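Local coordinates for leucine aminopeptidase 1 (Caenorhabditis elegans, PDB 2HC9), which is a zinc-dependent M17 aminopeptidase that releases N-terminal amino acids, preferably leucine, from peptides and probably acts as a digestive enzyme, at residues E210-L213 with G219-H222; D317-M322 with S417-K422. The protein carries 1 engineered substitution. All coordinates share one frame; numbering follows the deposited sequence. Where two conformers were deposited one is given.

Contact 1. Residues E210-L213 with G219-H222; sequences EELL and GIYH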
loop_
_atom_site.group_PDB
_atom_site.type_symbol
_atom_site.label_atom_id
_atom_site.label_comp_id
_atom_site.label_asym_id
_atom_site.label_seq_id
_atom_site.Cartn_x
_atom_site.Cartn_y
_atom_site.Cartn_z
ATOM N N GLU A 210 -28.353 20.129 19.799
ATOM C CA GLU A 210 -27.762 20.619 21.052
ATOM C C GLU A 210 -28.435 20.058 22.305
ATOM O O GLU A 210 -27.810 20.031 23.365
ATOM C CB GLU A 210 -27.721 22.157 21.104
ATOM C CG GLU A 210 -26.911 22.790 19.972
ATOM C CD GLU A 210 -25.462 22.367 20.005
ATOM O OE1 GLU A 210 -24.815 22.597 21.050
ATOM O OE2 GLU A 210 -24.976 21.808 18.990
ATOM N N GLU A 211 -29.685 19.596 22.179
ATOM C CA GLU A 211 -30.360 18.965 23.324
ATOM C C GLU A 211 -29.623 17.714 23.759
ATOM O O GLU A 211 -29.603 17.398 24.932
ATOM C CB GLU A 211 -31.828 18.591 23.015
ATOM C CG GLU A 211 -32.687 19.714 22.439
ATOM C CD GLU A 211 -33.844 19.202 21.554
ATOM O OE1 GLU A 211 -34.196 17.977 21.563
ATOM O OE2 GLU A 211 -34.392 20.044 20.805
ATOM N N LEU A 212 -29.001 17.008 22.813
ATOM C CA LEU A 212 -28.186 15.826 23.160
ATOM C C LEU A 212 -26.960 16.184 24.004
ATOM O O LEU A 212 -26.666 15.513 25.013
ATOM C CB LEU A 212 -27.742 15.059 21.907
ATOM C CG LEU A 212 -28.809 14.308 21.116
ATOM C CD1 LEU A 212 -28.237 13.922 19.753
ATOM C CD2 LEU A 212 -29.250 13.053 21.844
ATOM N N LEU A 213 -26.241 17.218 23.569
ATOM C CA LEU A 213 -25.098 17.740 24.308
ATOM C C LEU A 213 -25.510 18.118 25.723
ATOM O O LEU A 213 -24.861 17.697 26.695
ATOM C CB LEU A 213 -24.507 18.969 23.600
ATOM C CG LEU A 213 -23.301 19.631 24.310
ATOM C CD1 LEU A 213 -22.153 18.655 24.478
ATOM C CD2 LEU A 213 -22.836 20.845 23.512
ATOM N N GLY A 219 -21.618 10.549 23.381
ATOM C CA GLY A 219 -21.352 9.664 22.253
ATOM C C GLY A 219 -22.174 10.057 21.044
ATOM O O GLY A 219 -21.623 10.268 19.966
ATOM N N ILE A 220 -23.494 10.141 21.216
ATOM C CA ILE A 220 -24.386 10.442 20.081
ATOM C C ILE A 220 -24.070 11.844 19.538
ATOM O O ILE A 220 -23.937 12.023 18.331
ATOM C CB ILE A 220 -25.866 10.346 20.483
ATOM C CG1 ILE A 220 -26.106 8.973 21.139
ATOM C CG2 ILE A 220 -26.766 10.538 19.247
ATOM C CD1 ILE A 220 -27.627 8.653 21.363
ATOM N N TYR A 221 -23.927 12.818 20.435
ATOM C CA TYR A 221 -23.693 14.198 20.015
ATOM C C TYR A 221 -22.358 14.356 19.296
ATOM O O TYR A 221 -22.293 14.934 18.207
ATOM C CB TYR A 221 -23.731 15.170 21.201
ATOM C CG TYR A 221 -23.480 16.590 20.749
ATOM C CD1 TYR A 221 -22.198 17.167 20.844
ATOM C CD2 TYR A 221 -24.507 17.351 20.182
ATOM C CE1 TYR A 221 -21.966 18.493 20.427
ATOM C CE2 TYR A 221 -24.280 18.658 19.764
ATOM C CZ TYR A 221 -23.004 19.218 19.879
ATOM O OH TYR A 221 -22.770 20.512 19.452
ATOM N N HIS A 222 -21.279 13.902 19.935
ATOM C CA HIS A 222 -19.971 14.188 19.359
ATOM C C HIS A 222 -19.712 13.458 18.042
ATOM O O HIS A 222 -19.093 14.006 17.137
ATOM C CB HIS A 222 -18.850 14.050 20.410
ATOM C CG HIS A 222 -18.928 15.124 21.460
ATOM N ND1 HIS A 222 -18.663 16.452 21.189
ATOM C CD2 HIS A 222 -19.303 15.071 22.762
ATOM C CE1 HIS A 222 -18.845 17.168 22.290
ATOM N NE2 HIS A 222 -19.249 16.354 23.257
#
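Tyr221 lays its ring against Leu213 and reaches on with its hydroxyl to Glu210, while its CB meets CB of Leu212, so one residue of helix 218-224 engages three of helix 210-215. CB of Leu213 sits 3.7 Å from the centroid of the Tyr221 ring and almost along its normal, a CH-pi contact over the centre of one face; CD1 and CD2 of Leu213 extend the cover toward the ring's CE1 side. Leucine suits this place because its branched end spreads across an aromatic surface. The Tyr221 ring swings out toward the other helix with CG anti to the backbone N (chi1 180°). At the rim of the ring, Tyr221 OH donates to Glu210 OE2 over 2.6 Å, meeting it on the syn side, 16° out of the carboxylate plane. Carboxylate and ring stand almost perpendicular, 85° apart, and the bend of Glu210 at chi2 carries its acid group back to the phenol. A phenylalanine at Tyr221 could keep the ring against Leu213 but would probably leave the Glu210 carboxylate without this donor and freer to turn. The Tyr221 ring in turn places CD1 over the centre of the His222 imidazole, whose NE2 lies 3.9 Å from Leu213 CD1; His222 ND1 is hydrogen-bonded to Lys225. Deeper in, CD1 of Leu212 meets CG2 of Ile220 at 3.7 Å, the two side chains crossing at about a right angle. These aliphatic residues suit the buried side: both rest on Phe233 of strand 232-238, and Ile220 also reaches Cys303 and Val305 of strand 297-307, seating this helical pair on the large mixed sheet of the catalytic domain.

Contact 2. Residues D317-M322 with S417-K422; sequences DDIIKM and SIADMK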
loop_
_atom_site.group_PDB
_atom_site.type_symbol
_atom_site.label_atom_id
_atom_site.label_comp_id
_atom_site.label_asym_id
_atom_site.label_seq_id
_atom_site.Cartn_x
_atom_site.Cartn_y
_atom_site.Cartn_z
ATOM N N ASP A 317 -7.588 11.261 19.514
ATOM C CA ASP A 317 -7.008 11.885 20.724
ATOM C C ASP A 317 -8.085 12.584 21.548
ATOM O O ASP A 317 -7.909 12.751 22.770
ATOM C CB ASP A 317 -5.899 12.915 20.452
ATOM C CG ASP A 317 -4.621 12.292 19.919
ATOM O OD1 ASP A 317 -4.492 11.046 19.874
ATOM O OD2 ASP A 317 -3.744 13.090 19.526
ATOM N N ASP A 318 -9.175 13.004 20.902
ATOM C CA ASP A 318 -10.258 13.695 21.632
ATOM C C ASP A 318 -10.747 12.808 22.778
ATOM O O ASP A 318 -10.853 11.594 22.622
ATOM C CB ASP A 318 -11.460 13.975 20.738
ATOM C CG ASP A 318 -11.285 15.198 19.845
ATOM O OD1 ASP A 318 -10.229 15.890 19.881
ATOM O OD2 ASP A 318 -12.238 15.455 19.080
ATOM N N ILE A 319 -11.048 13.411 23.925
ATOM C CA ILE A 319 -11.655 12.663 25.033
ATOM C C ILE A 319 -13.029 13.267 25.299
ATOM O O ILE A 319 -13.150 14.494 25.488
ATOM C CB ILE A 319 -10.801 12.740 26.338
ATOM C CG1 ILE A 319 -9.426 12.089 26.089
ATOM C CG2 ILE A 319 -11.548 11.979 27.503
ATOM C CD1 ILE A 319 -8.418 12.288 27.257
ATOM N N ILE A 320 -14.053 12.416 25.280
ATOM C CA ILE A 320 -15.431 12.860 25.540
ATOM C C ILE A 320 -16.028 12.150 26.770
ATOM O O ILE A 320 -15.551 11.079 27.174
ATOM C CB ILE A 320 -16.326 12.647 24.267
ATOM C CG1 ILE A 320 -16.431 11.143 23.912
ATOM C CG2 ILE A 320 -15.788 13.544 23.124
ATOM C CD1 ILE A 320 -17.521 10.853 22.870
ATOM N N LYS A 321 -17.065 12.756 27.354
ATOM C CA LYS A 321 -17.791 12.131 28.464
ATOM C C LYS A 321 -19.108 11.573 27.919
ATOM O O LYS A 321 -19.907 12.295 27.282
ATOM C CB LYS A 321 -18.032 13.145 29.593
ATOM C CG LYS A 321 -18.726 12.528 30.829
ATOM C CD LYS A 321 -18.694 13.471 32.049
ATOM C CE LYS A 321 -17.357 13.268 32.791
ATOM N NZ LYS A 321 -17.247 13.936 34.130
ATOM N N MET A 322 -19.309 10.290 28.164
ATOM C CA MET A 322 -20.445 9.539 27.634
ATOM C C MET A 322 -21.666 9.786 28.540
ATOM O O MET A 322 -21.532 10.360 29.633
ATOM C CB MET A 322 -20.098 8.047 27.626
ATOM C CG MET A 322 -18.793 7.726 26.898
ATOM S SD MET A 322 -18.752 8.303 25.181
ATOM C CE MET A 322 -19.870 7.150 24.435
ATOM N N SER A 417 -4.363 5.575 28.985
ATOM C CA SER A 417 -3.625 6.212 30.080
ATOM C C SER A 417 -4.353 7.394 30.679
ATOM O O SER A 417 -4.124 7.752 31.813
ATOM C CB SER A 417 -2.248 6.675 29.604
ATOM O OG SER A 417 -1.463 5.549 29.243
ATOM N N ILE A 418 -5.222 8.030 29.912
ATOM C CA ILE A 418 -5.735 9.323 30.352
ATOM C C ILE A 418 -7.255 9.396 30.375
ATOM O O ILE A 418 -7.818 10.359 30.864
ATOM C CB ILE A 418 -5.179 10.457 29.502
ATOM C CG1 ILE A 418 -5.398 10.160 28.018
ATOM C CG2 ILE A 418 -3.673 10.680 29.810
ATOM C CD1 ILE A 418 -4.885 11.256 27.144
ATOM N N ALA A 419 -7.922 8.381 29.846
ATOM C CA ALA A 419 -9.372 8.333 29.981
ATOM C C ALA A 419 -9.748 6.979 30.529
ATOM O O ALA A 419 -8.897 6.115 30.711
ATOM C CB ALA A 419 -10.056 8.563 28.627
ATOM N N ASP A 420 -11.033 6.789 30.803
ATOM C CA ASP A 420 -11.476 5.517 31.348
ATOM C C ASP A 420 -11.248 4.372 30.367
ATOM O O ASP A 420 -11.009 3.244 30.777
ATOM C CB ASP A 420 -12.956 5.594 31.727
ATOM C CG ASP A 420 -13.198 6.482 32.928
ATOM O OD1 ASP A 420 -12.284 6.622 33.781
ATOM O OD2 ASP A 420 -14.319 7.022 33.031
ATOM N N MET A 421 -11.268 4.679 29.075
ATOM C CA MET A 421 -10.971 3.668 28.046
ATOM C C MET A 421 -10.775 4.387 26.720
ATOM O O MET A 421 -11.145 5.563 26.574
ATOM C CB MET A 421 -12.136 2.672 27.903
ATOM C CG MET A 421 -13.424 3.335 27.395
ATOM S SD MET A 421 -14.913 2.431 27.877
ATOM C CE MET A 421 -15.062 3.106 29.525
ATOM N N LYS A 422 -10.194 3.678 25.763
ATOM C CA LYS A 422 -10.196 4.123 24.359
ATOM C C LYS A 422 -11.389 3.451 23.678
ATOM O O LYS A 422 -11.882 2.454 24.177
ATOM C CB LYS A 422 -8.915 3.648 23.669
ATOM C CG LYS A 422 -7.620 4.269 24.182
ATOM C CD LYS A 422 -6.448 3.948 23.244
ATOM C CE LYS A 422 -5.166 4.623 23.752
ATOM N NZ LYS A 422 -3.978 4.303 22.894
#
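Ile319, on an outer strand of a small three-stranded mixed sheet of the catalytic domain, packs against Ile418 and Ala419; strand 327-329 lies between strand 319-321 and the short, weakly bonded strand 421-422. The contact is a small, wholly apolar one between strand 319-321 and the loop leading into 421-422, with the backbones nearest at Ile319 and Ala419, whose CA atoms are 7.0 Å apart. Ile319 divides its work between two branches. CG1 is anti to the carbonyl carbon (chi1 -63°), and the chain continues extended to CD1, which meets Ile418; CG2, anti to the backbone N, turns to the alanine instead. A beta-branched residue suits a strand and here presents two methyl surfaces to two neighbours at once. Ile418, for which two conformers were deposited, has in the one described its CG1 between the backbone N and the carbonyl carbon (chi1 52°), a less common choice for isoleucine, with an extended second torsion that sends CD1 toward Ile319. In this conformer CD1 of Ile319 lies 3.7 Å from CD1 of Ile418, a contact that the other conformer may not keep. Ala419 suits its place, since a single methyl meets CG2 where a longer side chain would probably crowd Ile319. Ser416 OG accepts hydrogen bonds from the backbone N of both Ile418 and Ala419, which probably helps hold the loop in place. A second subunit adds its Met136 against Ile319 and its Lys273 against Ile418, placing this apolar patch at a subunit interface. On the other branch of Ile319, CG2 lies 3.9 Å from CB of Ala419.

Contact 1 and contact 2 follow one another along the chain, with centres about 16 Å apart, and meet directly where helix 218-224 faces segment 317-322. Gly219 CA packs against Met322 CE at 3.6 Å, while CD2 of His222 lies 3.9 Å from CG2 of Ile320; the bare glycine lets the methionine methyl come close to the helix backbone. Helix 337-350 is common to both: its Asp343 accepts a hydrogen bond from the backbone N of Ile220 and also touches Met322. Contact 1 lies outside the first shell of the metal site: the His222 side chain is about 9 Å from that of the zinc ligand Glu336, and the Ile220 side chain about 13 Å from a bound zinc ion. Contact 2 lies away from it, at the boundary with a second subunit.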